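Local coordinates for protein diguanylate cyclase/phosphodiesterase (Caldicellulosiruptor saccharolyticus, PDB 3MTK) that forms the GGDEF domain of a longer multidomain protein that probably acts in cyclic di-GMP turnover, possibly as a phosphodiesterase, at residues D10-L15 with L62-S67; I35-I40 with A89-S94; I40-R45 with F123-A128; F100-L105 with N157-F162. All blocks are in the same frame, centred on the assembly; numbering follows the deposited sequence.

Contact 1 (D10-L15 with L62-S67); sequences DELTGL and LIIHIS
Ser67, whose CB and OG both lie 3.0 Å from Thr13 OG1 across the contact, turns its hydroxyl back onto its own helix. Its OG stands between the backbone N and the carbonyl carbon (chi1 68°) and donates to Ile64 O at 2.5 Å, in the carbonyl plane and on a lone pair. An alanine here would probably leave Ile64 O without this hydroxyl and deprive Thr13 OG1 of its polar neighbour on the helix. The same Ser67 CB also meets Leu15 CD2 at 3.6 Å. Leu12 supplies the apolar part. Its CD2 branch lies 3.9 Å from Ile63 CB, the two side chains crossing at about a right angle, while Leu12 CG comes within 4.0 Å of Ile64 CG1. Asp10 to Thr13 make up the Asp-x-Leu-Thr sequence familiar from GGDEF domains, and residues 10-15 fold into a tight turn in which Gly14 N bonds to Asp10 O at 2.6 Å. The turn follows helix 3-8 and leads into helix 18-30, resting on helix 56-74; Lys82 of strand 79-84 touches Thr13, Leu15 and Ile63, and Phe88 of strand 87-93 packs on Leu15, Ile63 and Ser67.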
loop_
_atom_site.group_PDB
_atom_site.type_symbol
_atom_site.label_atom_id
_atom_site.label_comp_id
_atom_site.label_asym_id
_atom_site.label_seq_id
_atom_site.Cartn_x
_atom_site.Cartn_y
_atom_site.Cartn_z
ATOM N N ASP A 10 5.383 -3.723 11.877
ATOM C CA ASP A 10 6.239 -2.583 11.636
ATOM C C ASP A 10 6.325 -1.698 12.876
ATOM O O ASP A 10 5.319 -1.214 13.390
ATOM C CB ASP A 10 5.717 -1.792 10.434
ATOM C CG ASP A 10 6.593 -0.604 10.096
ATOM O OD1 ASP A 10 6.273 0.521 10.522
ATOM O OD2 ASP A 10 7.618 -0.804 9.412
ATOM N N GLU A 11 7.545 -1.509 13.359
ATOM C CA GLU A 11 7.814 -0.701 14.541
ATOM C C GLU A 11 7.020 0.601 14.590
ATOM O O GLU A 11 6.125 0.769 15.419
ATOM C CB GLU A 11 9.313 -0.388 14.597
ATOM C CG GLU A 11 9.715 0.600 15.678
ATOM C CD GLU A 11 9.382 0.097 17.069
ATOM O OE1 GLU A 11 10.031 -0.870 17.525
ATOM O OE2 GLU A 11 8.467 0.670 17.701
ATOM N N LEU A 12 7.357 1.516 13.687
ATOM C CA LEU A 12 6.726 2.833 13.620
ATOM C C LEU A 12 5.228 2.857 13.372
ATOM O O LEU A 12 4.497 3.631 13.989
ATOM C CB LEU A 12 7.390 3.678 12.528
ATOM C CG LEU A 12 6.885 5.123 12.433
ATOM C CD1 LEU A 12 7.636 5.968 13.460
ATOM C CD2 LEU A 12 7.108 5.686 11.028
ATOM N N THR A 13 4.762 2.021 12.459
ATOM C CA THR A 13 3.350 2.038 12.118
ATOM C C THR A 13 2.458 1.090 12.905
ATOM O O THR A 13 1.292 1.390 13.152
ATOM C CB THR A 13 3.156 1.752 10.617
ATOM O OG1 THR A 13 1.810 2.051 10.250
ATOM C CG2 THR A 13 3.389 0.301 10.326
ATOM N N GLY A 14 2.993 -0.054 13.294
ATOM C CA GLY A 14 2.175 -0.999 14.019
ATOM C C GLY A 14 1.463 -1.898 13.027
ATOM O O GLY A 14 0.864 -2.907 13.392
ATOM N N LEU A 15 1.511 -1.530 11.757
ATOM C CA LEU A 15 0.881 -2.350 10.736
ATOM C C LEU A 15 1.695 -3.619 10.556
ATOM O O LEU A 15 2.889 -3.654 10.864
ATOM C CB LEU A 15 0.827 -1.599 9.398
ATOM C CG LEU A 15 -0.488 -0.920 9.011
ATOM C CD1 LEU A 15 -1.167 -0.369 10.250
ATOM C CD2 LEU A 15 -0.209 0.183 8.008
ATOM N N LEU A 62 4.316 11.686 9.718
ATOM C CA LEU A 62 3.575 11.714 8.461
ATOM C C LEU A 62 3.221 10.275 8.040
ATOM O O LEU A 62 2.082 9.980 7.667
ATOM C CB LEU A 62 4.449 12.346 7.388
ATOM C CG LEU A 62 3.815 13.147 6.259
ATOM C CD1 LEU A 62 4.750 13.031 5.059
ATOM C CD2 LEU A 62 2.408 12.653 5.915
ATOM N N ILE A 63 4.213 9.386 8.104
ATOM C CA ILE A 63 4.031 7.982 7.736
ATOM C C ILE A 63 2.923 7.384 8.596
ATOM O O ILE A 63 2.050 6.674 8.093
ATOM C CB ILE A 63 5.342 7.166 7.940
ATOM C CG1 ILE A 63 6.426 7.655 6.983
ATOM C CG2 ILE A 63 5.095 5.681 7.689
ATOM C CD1 ILE A 63 6.122 7.391 5.534
ATOM N N ILE A 64 2.950 7.668 9.895
ATOM C CA ILE A 64 1.905 7.141 10.766
ATOM C C ILE A 64 0.576 7.671 10.249
ATOM O O ILE A 64 -0.348 6.898 9.997
ATOM C CB ILE A 64 2.098 7.574 12.237
ATOM C CG1 ILE A 64 3.326 6.877 12.829
ATOM C CG2 ILE A 64 0.866 7.205 13.050
ATOM C CD1 ILE A 64 3.593 7.234 14.295
ATOM N N HIS A 65 0.483 8.989 10.080
ATOM C CA HIS A 65 -0.740 9.595 9.555
ATOM C C HIS A 65 -1.181 8.851 8.304
ATOM O O HIS A 65 -2.345 8.471 8.176
ATOM C CB HIS A 65 -0.512 11.063 9.192
ATOM C CG HIS A 65 -0.690 12.006 10.339
ATOM N ND1 HIS A 65 0.017 11.889 11.516
ATOM C CD2 HIS A 65 -1.500 13.081 10.489
ATOM C CE1 HIS A 65 -0.349 12.852 12.343
ATOM N NE2 HIS A 65 -1.268 13.589 11.744
ATOM N N ILE A 66 -0.248 8.635 7.379
ATOM C CA ILE A 66 -0.593 7.938 6.151
ATOM C C ILE A 66 -1.125 6.540 6.433
ATOM O O ILE A 66 -2.167 6.158 5.903
ATOM C CB ILE A 66 0.614 7.835 5.194
ATOM C CG1 ILE A 66 1.023 9.233 4.724
ATOM C CG2 ILE A 66 0.248 6.978 4.000
ATOM C CD1 ILE A 66 2.261 9.263 3.869
ATOM N N SER A 67 -0.428 5.780 7.272
ATOM C CA SER A 67 -0.872 4.423 7.575
ATOM C C SER A 67 -2.297 4.396 8.107
ATOM O O SER A 67 -3.090 3.543 7.719
ATOM C CB SER A 67 0.053 3.766 8.599
ATOM O OG SER A 67 -0.057 4.394 9.864
#

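Contact 2 (I35-I40 with A89-S94); sequences IDTYLI and AIICKS
Leu39 and Ile91 meet through their CD1 methyls, 3.5 Å apart, as a non-hydrogen-bonded pair of two antiparallel strands. Leu39 CG, anti to the backbone N (chi1 177°), leans toward the partner strand, and from there CD1 reaches Ile91 and also lies close to Ile90 O. On the reverse face of the sheet Ile40 sends CD1 diagonally to Cys92 SG at 3.6 Å, and its CB sits across from Ile90 CB. Between the two faces run the backbone hydrogen bonds. Ile40 and Ile90 exchange two bonds, as do Tyr38 and Cys92, where Tyr38 N to Cys92 O is the short one at 2.5 Å and Cys92 N to Tyr38 O measures 2.9 Å. Thr37 and Lys93 come next, their CA atoms only 3.8 Å apart, with Thr37 CG2 against Cys92 O. Toward the polar end the Tyr38 ring offers an edge, not a face, CE1 lying 3.6 Å from Ser94 O. The pairing finishes with Ser94 N to Asp36 O, 2.8 Å and nearly straight at 168°; the Asp36 carboxylate itself turns to Gln129. Leu21 of helix 18-30 covers the Leu39 and Ile91 side, whereas Ile97 and Phe100 of helix 97-108 pack on the face of Tyr38, Ile40 and Cys92. Strand 79-84 continues the sheet beyond 87-93, and strand 123-129 lies on the far flank of 37-44.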
loop_
_atom_site.group_PDB
_atom_site.type_symbol
_atom_site.label_atom_id
_atom_site.label_comp_id
_atom_site.label_asym_id
_atom_site.label_seq_id
_atom_site.Cartn_x
_atom_site.Cartn_y
_atom_site.Cartn_z
ATOM N N ILE A 35 -12.777 -14.368 -4.926
ATOM C CA ILE A 35 -13.790 -13.461 -5.463
ATOM C C ILE A 35 -13.259 -12.061 -5.722
ATOM O O ILE A 35 -13.498 -11.131 -4.950
ATOM C CB ILE A 35 -15.023 -13.377 -4.515
ATOM C CG1 ILE A 35 -15.981 -12.273 -4.979
ATOM C CG2 ILE A 35 -14.567 -13.130 -3.078
ATOM C CD1 ILE A 35 -16.366 -12.353 -6.442
ATOM N N ASP A 36 -12.553 -11.917 -6.834
ATOM C CA ASP A 36 -11.972 -10.640 -7.194
ATOM C C ASP A 36 -11.384 -9.960 -5.962
ATOM O O ASP A 36 -11.905 -8.963 -5.451
ATOM C CB ASP A 36 -13.022 -9.765 -7.863
ATOM C CG ASP A 36 -13.479 -10.343 -9.190
ATOM O OD1 ASP A 36 -12.621 -10.890 -9.916
ATOM O OD2 ASP A 36 -14.682 -10.250 -9.516
ATOM N N THR A 37 -10.295 -10.550 -5.483
ATOM C CA THR A 37 -9.565 -10.060 -4.331
ATOM C C THR A 37 -8.269 -9.563 -4.942
ATOM O O THR A 37 -7.687 -10.237 -5.792
ATOM C CB THR A 37 -9.257 -11.201 -3.359
ATOM O OG1 THR A 37 -10.458 -11.933 -3.095
ATOM C CG2 THR A 37 -8.714 -10.649 -2.061
ATOM N N TYR A 38 -7.811 -8.394 -4.524
ATOM C CA TYR A 38 -6.592 -7.854 -5.099
ATOM C C TYR A 38 -5.490 -7.493 -4.118
ATOM O O TYR A 38 -5.742 -7.158 -2.962
ATOM C CB TYR A 38 -6.908 -6.602 -5.926
ATOM C CG TYR A 38 -7.881 -6.811 -7.060
ATOM C CD1 TYR A 38 -9.242 -6.996 -6.816
ATOM C CD2 TYR A 38 -7.440 -6.826 -8.382
ATOM C CE1 TYR A 38 -10.138 -7.195 -7.861
ATOM C CE2 TYR A 38 -8.329 -7.023 -9.434
ATOM C CZ TYR A 38 -9.673 -7.206 -9.165
ATOM O OH TYR A 38 -10.551 -7.399 -10.204
ATOM N N LEU A 39 -4.258 -7.571 -4.604
ATOM C CA LEU A 39 -3.095 -7.178 -3.828
ATOM C C LEU A 39 -2.797 -5.797 -4.401
ATOM O O LEU A 39 -2.775 -5.627 -5.624
ATOM C CB LEU A 39 -1.907 -8.101 -4.094
ATOM C CG LEU A 39 -0.621 -7.695 -3.363
ATOM C CD1 LEU A 39 -0.856 -7.702 -1.866
ATOM C CD2 LEU A 39 0.503 -8.641 -3.728
ATOM N N ILE A 40 -2.593 -4.815 -3.532
ATOM C CA ILE A 40 -2.306 -3.458 -3.975
ATOM C C ILE A 40 -1.063 -2.916 -3.290
ATOM O O ILE A 40 -0.895 -3.058 -2.071
ATOM C CB ILE A 40 -3.488 -2.508 -3.669
ATOM C CG1 ILE A 40 -4.757 -3.042 -4.325
ATOM C CG2 ILE A 40 -3.205 -1.119 -4.219
ATOM C CD1 ILE A 40 -6.013 -2.428 -3.775
ATOM N N ALA A 89 0.960 -2.016 1.515
ATOM C CA ALA A 89 0.281 -3.079 0.768
ATOM C C ALA A 89 -1.125 -3.323 1.315
ATOM O O ALA A 89 -1.368 -3.205 2.515
ATOM C CB ALA A 89 1.089 -4.371 0.838
ATOM N N ILE A 90 -2.051 -3.661 0.431
ATOM C CA ILE A 90 -3.413 -3.939 0.850
ATOM C C ILE A 90 -3.927 -5.221 0.213
ATOM O O ILE A 90 -3.612 -5.528 -0.939
ATOM C CB ILE A 90 -4.397 -2.821 0.437
ATOM C CG1 ILE A 90 -3.926 -1.458 0.950
ATOM C CG2 ILE A 90 -5.790 -3.149 0.978
ATOM C CD1 ILE A 90 -3.983 -1.306 2.450
ATOM N N ILE A 91 -4.699 -5.978 0.981
ATOM C CA ILE A 91 -5.330 -7.186 0.479
ATOM C C ILE A 91 -6.781 -6.759 0.508
ATOM O O ILE A 91 -7.280 -6.378 1.566
ATOM C CB ILE A 91 -5.212 -8.375 1.435
ATOM C CG1 ILE A 91 -3.743 -8.699 1.723
ATOM C CG2 ILE A 91 -5.940 -9.566 0.836
ATOM C CD1 ILE A 91 -2.966 -9.152 0.535
ATOM N N CYS A 92 -7.465 -6.799 -0.625
ATOM C CA CYS A 92 -8.862 -6.398 -0.622
ATOM C C CYS A 92 -9.724 -7.137 -1.627
ATOM O O CYS A 92 -9.296 -7.434 -2.741
ATOM C CB CYS A 92 -8.987 -4.899 -0.889
ATOM S SG CYS A 92 -8.734 -4.469 -2.609
ATOM N N LYS A 93 -10.948 -7.429 -1.209
ATOM C CA LYS A 93 -11.919 -8.094 -2.065
ATOM C C LYS A 93 -12.785 -6.951 -2.574
ATOM O O LYS A 93 -13.297 -6.163 -1.781
ATOM C CB LYS A 93 -12.755 -9.086 -1.248
ATOM C CG LYS A 93 -13.367 -8.481 0.011
ATOM C CD LYS A 93 -14.174 -9.498 0.801
ATOM C CE LYS A 93 -14.889 -8.837 1.967
ATOM N NZ LYS A 93 -15.664 -9.820 2.772
ATOM N N SER A 94 -12.932 -6.836 -3.889
ATOM C CA SER A 94 -13.732 -5.750 -4.439
ATOM C C SER A 94 -14.248 -6.003 -5.847
ATOM O O SER A 94 -13.489 -6.364 -6.750
ATOM C CB SER A 94 -12.924 -4.452 -4.424
ATOM O OG SER A 94 -12.486 -4.155 -3.111
#

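Contact 3 (I40-R45 with F123-A128); sequences IFLEVR and FNIGAA
Ile125 can be followed outward between Ile40 and Leu42 of the facing strand. Its CB lies 3.9 Å from Phe41 O. There the side chain forks: CG2, anti to the backbone N, presses on Ile40 CG2 at 3.5 Å, tighter than usual for two carbons, while CG1 (chi1 -74°) lies 3.6 Å from Leu42 CG. Beyond it Ile125 CD1 stays with Leu42, 3.8 Å from Leu42 CG and close to CD2, the two side chains running side by side and pointing the same way. Ala127 CB fills in against Ile40 CG1 further along the same face. Beneath this row the antiparallel backbones are bonded both ways between Phe41 and Gly126, Phe41 N reaching Gly126 O at 2.5 Å with an angle of 169°. Glu43 N then donates to Asn124 O at 2.9 Å, but the return bond from Asn124 N is weak. Both strands lie inside the sheet, flanked by 87-93 on one side and 159-163 on the other. Met104 and Leu108 of helix 97-108 cover the face of Leu42, Ile125 and Phe123, while helix 137-154 packs on the reverse face, Met141 and Cys144 against Phe41, and Lys152 in a salt bridge with Glu43.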
loop_
_atom_site.group_PDB
_atom_site.type_symbol
_atom_site.label_atom_id
_atom_site.label_comp_id
_atom_site.label_asym_id
_atom_site.label_seq_id
_atom_site.Cartn_x
_atom_site.Cartn_y
_atom_site.Cartn_z
ATOM N N ILE A 40 -2.593 -4.815 -3.532
ATOM C CA ILE A 40 -2.306 -3.458 -3.975
ATOM C C ILE A 40 -1.063 -2.916 -3.290
ATOM O O ILE A 40 -0.895 -3.058 -2.071
ATOM C CB ILE A 40 -3.488 -2.508 -3.669
ATOM C CG1 ILE A 40 -4.757 -3.042 -4.325
ATOM C CG2 ILE A 40 -3.205 -1.119 -4.219
ATOM C CD1 ILE A 40 -6.013 -2.428 -3.775
ATOM N N PHE A 41 -0.200 -2.303 -4.092
ATOM C CA PHE A 41 1.041 -1.709 -3.618
ATOM C C PHE A 41 0.954 -0.184 -3.736
ATOM O O PHE A 41 0.739 0.350 -4.826
ATOM C CB PHE A 41 2.219 -2.224 -4.461
ATOM C CG PHE A 41 2.870 -3.478 -3.929
ATOM C CD1 PHE A 41 2.312 -4.188 -2.869
ATOM C CD2 PHE A 41 4.042 -3.956 -4.503
ATOM C CE1 PHE A 41 2.912 -5.365 -2.390
ATOM C CE2 PHE A 41 4.656 -5.135 -4.032
ATOM C CZ PHE A 41 4.085 -5.840 -2.971
ATOM N N LEU A 42 1.093 0.517 -2.617
ATOM C CA LEU A 42 1.053 1.975 -2.653
ATOM C C LEU A 42 2.418 2.515 -2.268
ATOM O O LEU A 42 2.987 2.142 -1.229
ATOM C CB LEU A 42 0.030 2.562 -1.675
ATOM C CG LEU A 42 -1.470 2.362 -1.810
ATOM C CD1 LEU A 42 -1.879 0.993 -1.239
ATOM C CD2 LEU A 42 -2.162 3.461 -1.028
ATOM N N GLU A 43 2.939 3.412 -3.089
ATOM C CA GLU A 43 4.236 3.997 -2.799
ATOM C C GLU A 43 4.111 5.495 -2.526
ATOM O O GLU A 43 3.483 6.231 -3.287
ATOM C CB GLU A 43 5.196 3.754 -3.968
ATOM C CG GLU A 43 6.606 4.267 -3.702
ATOM C CD GLU A 43 7.583 3.926 -4.809
ATOM O OE1 GLU A 43 7.387 2.889 -5.472
ATOM O OE2 GLU A 43 8.554 4.685 -5.004
ATOM N N VAL A 44 4.701 5.941 -1.427
ATOM C CA VAL A 44 4.682 7.361 -1.073
ATOM C C VAL A 44 5.832 7.992 -1.849
ATOM O O VAL A 44 6.995 7.647 -1.632
ATOM C CB VAL A 44 4.919 7.566 0.430
ATOM C CG1 VAL A 44 4.652 9.001 0.792
ATOM C CG2 VAL A 44 4.021 6.637 1.232
ATOM N N ARG A 45 5.528 8.911 -2.755
ATOM C CA ARG A 45 6.591 9.521 -3.562
ATOM C C ARG A 45 7.460 10.565 -2.859
ATOM O O ARG A 45 7.024 11.253 -1.937
ATOM C CB ARG A 45 6.001 10.143 -4.831
ATOM C CG ARG A 45 5.193 9.182 -5.702
ATOM C CD ARG A 45 5.987 7.940 -6.049
ATOM N NE ARG A 45 7.274 8.260 -6.659
ATOM C CZ ARG A 45 7.439 8.635 -7.923
ATOM N NH1 ARG A 45 6.400 8.740 -8.736
ATOM N NH2 ARG A 45 8.654 8.913 -8.379
ATOM N N PHE A 123 1.598 9.873 -4.558
ATOM C CA PHE A 123 1.652 8.420 -4.477
ATOM C C PHE A 123 1.595 7.803 -5.861
ATOM O O PHE A 123 1.475 8.497 -6.866
ATOM C CB PHE A 123 0.450 7.863 -3.692
ATOM C CG PHE A 123 0.273 8.446 -2.303
ATOM C CD1 PHE A 123 -0.256 9.721 -2.127
ATOM C CD2 PHE A 123 0.613 7.710 -1.184
ATOM C CE1 PHE A 123 -0.443 10.251 -0.854
ATOM C CE2 PHE A 123 0.428 8.229 0.095
ATOM C CZ PHE A 123 -0.102 9.503 0.259
ATOM N N ASN A 124 1.677 6.478 -5.880
ATOM C CA ASN A 124 1.558 5.671 -7.080
ATOM C C ASN A 124 1.052 4.330 -6.580
ATOM O O ASN A 124 1.369 3.911 -5.454
ATOM C CB ASN A 124 2.885 5.541 -7.814
ATOM C CG ASN A 124 3.023 6.577 -8.926
ATOM O OD1 ASN A 124 2.283 6.540 -9.927
ATOM N ND2 ASN A 124 3.947 7.515 -8.751
ATOM N N ILE A 125 0.238 3.675 -7.397
ATOM C CA ILE A 125 -0.347 2.413 -6.997
ATOM C C ILE A 125 -0.241 1.311 -8.033
ATOM O O ILE A 125 -0.548 1.513 -9.207
ATOM C CB ILE A 125 -1.830 2.617 -6.621
ATOM C CG1 ILE A 125 -1.912 3.312 -5.262
ATOM C CG2 ILE A 125 -2.563 1.297 -6.599
ATOM C CD1 ILE A 125 -3.340 3.642 -4.816
ATOM N N GLY A 126 0.210 0.148 -7.577
ATOM C CA GLY A 126 0.327 -1.007 -8.440
ATOM C C GLY A 126 -0.572 -2.062 -7.827
ATOM O O GLY A 126 -0.492 -2.319 -6.620
ATOM N N ALA A 127 -1.441 -2.667 -8.629
ATOM C CA ALA A 127 -2.351 -3.682 -8.096
ATOM C C ALA A 127 -2.373 -4.956 -8.935
ATOM O O ALA A 127 -2.068 -4.933 -10.128
ATOM C CB ALA A 127 -3.759 -3.102 -7.984
ATOM N N ALA A 128 -2.740 -6.071 -8.311
ATOM C CA ALA A 128 -2.788 -7.337 -9.032
ATOM C C ALA A 128 -3.859 -8.306 -8.514
ATOM O O ALA A 128 -4.011 -8.503 -7.307
ATOM C CB ALA A 128 -1.421 -8.000 -8.991
#

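Contact 4 (F100-L105 with N157-F162); sequences FIERML and NEYVIF
The Tyr159 ring takes Ile101 CG2 on one face and the carboxylate of Glu102 at its hydroxyl edge. The methyl is a CH-pi partner, 3.8 Å from the ring centroid and 19° off the normal, displaced toward CG at the rim. At the edge, Glu102 OE2 lies in the ring plane and accepts from Tyr159 OH at 2.6 Å. The carboxylate stands almost perpendicular to the ring, the two planes 85° apart, and the hydroxyl meets OE2 from above the carboxylate plane. Glu102 gets there with an extended chain, its CG passing 3.8 Å from Tyr159 CE1, so that this one methylene also touches the hydroxyl end of the ring. Tyr159 holds CG between its backbone N and carbonyl carbon, a placement that directs the ring toward the helix. An alanine in its place would probably open a gap beneath the Ile101 methyl and leave the Glu102 carboxylate without its hydroxyl donor and freer to turn. Two residues further along the strand, Ile161 CD1 meets Ile101 CD1 tip to tip at 3.5 Å, a tight fit, and at the other end Leu105 CD2 rests 3.6 Å from Asn157 O. Helix and strand axes run nearly antiparallel, at 155°, with a closest approach of 10.4 Å. Val160 and Phe162 turn to the reverse side of the sheet, where helix 137-154 lies. A helix laid along a sheet in this way, with a second helical layer behind, is the alpha/beta arrangement of GGDEF domains and of the nucleotide cyclase clan to which they belong.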
loop_
_atom_site.group_PDB
_atom_site.type_symbol
_atom_site.label_atom_id
_atom_site.label_comp_id
_atom_site.label_asym_id
_atom_site.label_seq_id
_atom_site.Cartn_x
_atom_site.Cartn_y
_atom_site.Cartn_z
ATOM N N PHE A 100 -12.171 1.723 -6.196
ATOM C CA PHE A 100 -11.680 1.556 -4.837
ATOM C C PHE A 100 -10.338 2.271 -4.737
ATOM O O PHE A 100 -10.070 3.003 -3.784
ATOM C CB PHE A 100 -11.493 0.069 -4.532
ATOM C CG PHE A 100 -10.885 -0.203 -3.185
ATOM C CD1 PHE A 100 -11.653 -0.121 -2.026
ATOM C CD2 PHE A 100 -9.532 -0.513 -3.069
ATOM C CE1 PHE A 100 -11.078 -0.345 -0.764
ATOM C CE2 PHE A 100 -8.951 -0.736 -1.820
ATOM C CZ PHE A 100 -9.725 -0.652 -0.665
ATOM N N ILE A 101 -9.505 2.052 -5.747
ATOM C CA ILE A 101 -8.181 2.643 -5.820
ATOM C C ILE A 101 -8.242 4.161 -5.892
ATOM O O ILE A 101 -7.545 4.855 -5.155
ATOM C CB ILE A 101 -7.427 2.099 -7.053
ATOM C CG1 ILE A 101 -7.010 0.646 -6.795
ATOM C CG2 ILE A 101 -6.236 2.994 -7.385
ATOM C CD1 ILE A 101 -6.354 -0.043 -7.983
ATOM N N GLU A 102 -9.088 4.668 -6.782
ATOM C CA GLU A 102 -9.239 6.106 -6.968
ATOM C C GLU A 102 -9.826 6.782 -5.734
ATOM O O GLU A 102 -9.362 7.845 -5.312
ATOM C CB GLU A 102 -10.122 6.378 -8.183
ATOM C CG GLU A 102 -9.794 5.486 -9.359
ATOM C CD GLU A 102 -10.469 5.935 -10.627
ATOM O OE1 GLU A 102 -11.675 6.255 -10.570
ATOM O OE2 GLU A 102 -9.794 5.965 -11.683
ATOM N N ARG A 103 -10.846 6.162 -5.156
ATOM C CA ARG A 103 -11.475 6.714 -3.973
ATOM C C ARG A 103 -10.370 6.962 -2.965
ATOM O O ARG A 103 -10.175 8.086 -2.491
ATOM C CB ARG A 103 -12.481 5.721 -3.393
ATOM C CG ARG A 103 -13.408 6.311 -2.335
ATOM C CD ARG A 103 -14.203 5.212 -1.657
ATOM N NE ARG A 103 -14.802 4.324 -2.646
ATOM C CZ ARG A 103 -14.923 3.011 -2.488
ATOM N NH1 ARG A 103 -14.491 2.437 -1.374
ATOM N NH2 ARG A 103 -15.453 2.270 -3.454
HETATM N N MSE A 104 -9.629 5.903 -2.659
HETATM C CA MSE A 104 -8.540 5.987 -1.701
HETATM C C MSE A 104 -7.434 6.957 -2.105
HETATM O O MSE A 104 -6.891 7.671 -1.262
HETATM C CB MSE A 104 -7.925 4.615 -1.480
HETATM C CG MSE A 104 -6.651 4.702 -0.673
HETATM SE SE MSE A 104 -5.807 3.018 -0.392
HETATM C CE MSE A 104 -5.286 2.610 -2.216
ATOM N N LEU A 105 -7.085 6.964 -3.385
ATOM C CA LEU A 105 -6.035 7.852 -3.863
ATOM C C LEU A 105 -6.472 9.304 -3.691
ATOM O O LEU A 105 -5.705 10.128 -3.205
ATOM C CB LEU A 105 -5.727 7.570 -5.338
ATOM C CG LEU A 105 -4.487 8.239 -5.940
ATOM C CD1 LEU A 105 -3.219 7.664 -5.304
ATOM C CD2 LEU A 105 -4.473 8.005 -7.441
ATOM N N ASN A 157 0.844 9.941 -9.022
ATOM C CA ASN A 157 -0.562 9.688 -8.751
ATOM C C ASN A 157 -1.281 8.905 -9.840
ATOM O O ASN A 157 -2.443 9.169 -10.150
ATOM C CB ASN A 157 -1.260 11.018 -8.520
ATOM C CG ASN A 157 -0.587 11.841 -7.447
ATOM O OD1 ASN A 157 -0.355 13.035 -7.633
ATOM N ND2 ASN A 157 -0.268 11.214 -6.314
ATOM N N GLU A 158 -0.586 7.946 -10.427
ATOM C CA GLU A 158 -1.180 7.130 -11.461
ATOM C C GLU A 158 -1.146 5.706 -10.905
ATOM O O GLU A 158 -0.337 5.397 -10.033
ATOM C CB GLU A 158 -0.358 7.247 -12.747
ATOM C CG GLU A 158 -1.179 7.486 -14.019
ATOM C CD GLU A 158 -1.595 8.939 -14.221
ATOM O OE1 GLU A 158 -0.714 9.814 -14.340
ATOM O OE2 GLU A 158 -2.811 9.211 -14.278
ATOM N N TYR A 159 -2.040 4.850 -11.384
ATOM C CA TYR A 159 -2.093 3.468 -10.917
ATOM C C TYR A 159 -2.264 2.483 -12.060
ATOM O O TYR A 159 -2.821 2.822 -13.104
ATOM C CB TYR A 159 -3.248 3.280 -9.930
ATOM C CG TYR A 159 -4.621 3.433 -10.549
ATOM C CD1 TYR A 159 -5.256 4.678 -10.594
ATOM C CD2 TYR A 159 -5.296 2.332 -11.067
ATOM C CE1 TYR A 159 -6.528 4.819 -11.136
ATOM C CE2 TYR A 159 -6.571 2.457 -11.607
ATOM C CZ TYR A 159 -7.186 3.704 -11.640
ATOM O OH TYR A 159 -8.458 3.828 -12.161
ATOM N N VAL A 160 -1.785 1.261 -11.847
ATOM C CA VAL A 160 -1.892 0.199 -12.842
ATOM C C VAL A 160 -2.352 -1.111 -12.186
ATOM O O VAL A 160 -1.853 -1.496 -11.124
ATOM C CB VAL A 160 -0.534 -0.051 -13.550
ATOM C CG1 VAL A 160 -0.689 -1.152 -14.588
ATOM C CG2 VAL A 160 -0.038 1.230 -14.210
ATOM N N ILE A 161 -3.297 -1.795 -12.831
ATOM C CA ILE A 161 -3.825 -3.059 -12.311
ATOM C C ILE A 161 -3.558 -4.203 -13.276
ATOM O O ILE A 161 -4.004 -4.159 -14.417
ATOM C CB ILE A 161 -5.342 -2.974 -12.084
ATOM C CG1 ILE A 161 -5.670 -1.771 -11.193
ATOM C CG2 ILE A 161 -5.842 -4.260 -11.430
ATOM C CD1 ILE A 161 -7.151 -1.556 -10.984
ATOM N N PHE A 162 -2.832 -5.223 -12.818
ATOM C CA PHE A 162 -2.517 -6.381 -13.657
ATOM C C PHE A 162 -3.491 -7.551 -13.487
ATOM O O PHE A 162 -3.739 -8.018 -12.375
ATOM C CB PHE A 162 -1.096 -6.884 -13.383
ATOM C CG PHE A 162 -0.011 -6.066 -14.038
ATOM C CD1 PHE A 162 -0.285 -5.259 -15.141
ATOM C CD2 PHE A 162 1.305 -6.140 -13.573
ATOM C CE1 PHE A 162 0.734 -4.541 -15.772
ATOM C CE2 PHE A 162 2.337 -5.424 -14.202
ATOM C CZ PHE A 162 2.046 -4.624 -15.301
#

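From the N terminus, the turn at 10-15 is first to be closed, by helix 56-74 in contact 1, and strand 37-44 lies within that loop. This strand runs on to meet 89-94 in contact 2 and 123-128 in contact 3, so both cross contact 1 along the chain; they also cross each other and share Ile40. Contact 4 opens after contact 2 has closed, in series with it and with contact 1, but crosses contact 3. Contact 3 is the hub: Ile66 of helix 56-74 packs on Val44 and Phe123, Leu39 O probably bonds to Ala128 N, and Ala127 N probably bonds to Val160 O. Contacts 1 and 4 lie on opposite sides of the chain's centre, their own centres about 21 Å apart.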